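Local coordinates for aminotransferase (Paracoccus denitrificans, PDB 4GRX), which probably transfers amino groups between amines and keto compounds as a pyridoxal-phosphate-dependent omega-aminotransferase of class III, at residues A[291-295]-A[307-312]. Sequence-based numbering, arbitrary orientation.
Sequences DAIIS and GAVILG
Gly-307 enters the pairing beside Ser-295: CA of Gly-307 lies 3.5 Å from O of Ser-295, a CA-H...O contact, and on the other edge of the strand the glycine backbone hydrogen-bonds to that of Thr-126 in strand 122-126. Ala-308 forms a hydrogen-bonded antiparallel pair with Ser-295: N of Ser-295 to O of Ala-308 and N of Ala-308 to O of Ser-295 both measure 2.8 Å. The small side chains of this pair share one face of the sheet, where a methyl and a short hydroxymethyl add little bulk.

Val-309 faces the opposite way, beside Ile-294 in a non-hydrogen-bonded pair. The two side chains run alongside each other, and CG2 of Val-309 meets CD1 of Ile-294 at 3.8 Å. Ile-294 makes this reach because CG1 lies beside its backbone N (chi1 -49°) and the chain then bends (chi2 -59°), bringing the terminal methyl nearer the valine. Both beta-branched residues suit an extended backbone, and both pack on Met-136 of helix 129-146.

Ile-310 restores the hydrogen-bonded pattern with Ile-293. Its N-H points almost straight at O of Ile-293 (2.8 Å, 174°), whereas the return bond from N of Ile-293 to O of Ile-310 is more bent. On the Ser-295 face their side chains touch loosely, CD1 of Ile-310 to CG2 of Ile-293 at 4.3 Å; branched apolar residues suit this buried face, where Ile-293 also packs on Phe-118 and Trp-281.

Leu-311 and Ala-292 form a non-hydrogen-bonded pair, CD2 of Leu-311 lying 4.1 Å from CB of Ala-292. The small alanine fits against Leu-315 of helix 313-324, while the longer leucine reaches Val-319 there and Leu-28 of the second subunit. Gly-312, the N-cap of that helix, closes the ladder by donating its N-H to O of Asp-291.

The result is a buried beta hairpin whose connection carries Lys-297, the pyridoxal-phosphate-modified lysine; strand 307-311, antiparallel to both neighbours, is the reversed strand of the seven-stranded PLP-dependent aminotransferase sheet.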
loop_
_atom_site.group_PDB
_atom_site.type_symbol
_atom_site.label_atom_id
_atom_site.label_comp_id
_atom_site.label_asym_id
_atom_site.label_seq_id
_atom_site.Cartn_x
_atom_site.Cartn_y
_atom_site.Cartn_z
ATOM N N ASP A 291 3.020 -22.870 -2.603
ATOM C CA ASP A 291 3.022 -22.868 -1.166
ATOM C C ASP A 291 2.218 -21.680 -0.635
ATOM O O ASP A 291 1.773 -21.694 0.504
ATOM C CB ASP A 291 4.452 -22.818 -0.657
ATOM C CG ASP A 291 5.281 -23.996 -1.123
ATOM O OD1 ASP A 291 4.834 -25.144 -0.896
ATOM O OD2 ASP A 291 6.391 -23.785 -1.689
ATOM N N ALA A 292 2.044 -20.653 -1.458
ATOM C CA ALA A 292 1.220 -19.493 -1.104
ATOM C C ALA A 292 0.732 -18.747 -2.349
ATOM O O ALA A 292 1.233 -18.979 -3.453
ATOM C CB ALA A 292 1.977 -18.550 -0.183
ATOM N N ILE A 293 -0.244 -17.861 -2.163
ATOM C CA ILE A 293 -0.814 -17.095 -3.264
ATOM C C ILE A 293 -0.920 -15.612 -2.916
ATOM O O ILE A 293 -1.347 -15.249 -1.818
ATOM C CB ILE A 293 -2.188 -17.670 -3.670
ATOM C CG1 ILE A 293 -1.973 -18.911 -4.532
ATOM C CG2 ILE A 293 -3.045 -16.644 -4.409
ATOM C CD1 ILE A 293 -3.231 -19.697 -4.829
ATOM N N ILE A 294 -0.522 -14.761 -3.855
ATOM C CA ILE A 294 -0.662 -13.320 -3.692
ATOM C C ILE A 294 -1.802 -12.869 -4.589
ATOM O O ILE A 294 -1.756 -13.055 -5.802
ATOM C CB ILE A 294 0.637 -12.559 -4.067
ATOM C CG1 ILE A 294 1.851 -13.171 -3.391
ATOM C CG2 ILE A 294 0.533 -11.086 -3.695
ATOM C CD1 ILE A 294 1.776 -13.181 -1.883
ATOM N N SER A 295 -2.827 -12.281 -3.988
ATOM C CA SER A 295 -4.021 -11.880 -4.725
ATOM C C SER A 295 -4.334 -10.390 -4.565
ATOM O O SER A 295 -4.037 -9.797 -3.528
ATOM C CB SER A 295 -5.208 -12.722 -4.265
ATOM O OG SER A 295 -6.436 -12.029 -4.414
ATOM N N GLY A 307 -5.461 -6.098 -1.019
ATOM C CA GLY A 307 -4.498 -7.160 -1.287
ATOM C C GLY A 307 -4.634 -8.290 -0.283
ATOM O O GLY A 307 -5.062 -8.087 0.856
ATOM N N ALA A 308 -4.267 -9.492 -0.709
ATOM C CA ALA A 308 -4.306 -10.656 0.169
ATOM C C ALA A 308 -3.156 -11.611 -0.079
ATOM O O ALA A 308 -2.851 -11.982 -1.222
ATOM C CB ALA A 308 -5.626 -11.391 0.043
ATOM N N VAL A 309 -2.530 -12.004 1.020
ATOM C CA VAL A 309 -1.568 -13.087 1.041
ATOM C C VAL A 309 -2.334 -14.288 1.600
ATOM O O VAL A 309 -2.836 -14.216 2.740
ATOM C CB VAL A 309 -0.381 -12.712 1.953
ATOM C CG1 VAL A 309 0.521 -13.909 2.236
ATOM C CG2 VAL A 309 0.407 -11.573 1.333
ATOM N N ILE A 310 -2.458 -15.353 0.791
ATOM C CA ILE A 310 -3.066 -16.623 1.225
ATOM C C ILE A 310 -2.035 -17.752 1.403
ATOM O O ILE A 310 -1.591 -18.363 0.427
ATOM C CB ILE A 310 -4.140 -17.131 0.241
ATOM C CG1 ILE A 310 -5.105 -16.014 -0.160
ATOM C CG2 ILE A 310 -4.901 -18.305 0.855
ATOM C CD1 ILE A 310 -6.046 -16.406 -1.286
ATOM N N LEU A 311 -1.666 -18.040 2.643
ATOM C CA LEU A 311 -0.711 -19.117 2.910
ATOM C C LEU A 311 -1.367 -20.500 2.831
ATOM O O LEU A 311 -2.392 -20.736 3.482
ATOM C CB LEU A 311 -0.076 -18.931 4.289
ATOM C CG LEU A 311 0.641 -17.611 4.585
ATOM C CD1 LEU A 311 0.899 -17.469 6.078
ATOM C CD2 LEU A 311 1.938 -17.498 3.797
ATOM N N GLY A 312 -0.780 -21.402 2.039
ATOM C CA GLY A 312 -1.181 -22.818 2.018
ATOM C C GLY A 312 -0.899 -23.483 3.366
ATOM O O GLY A 312 -0.210 -22.894 4.212
#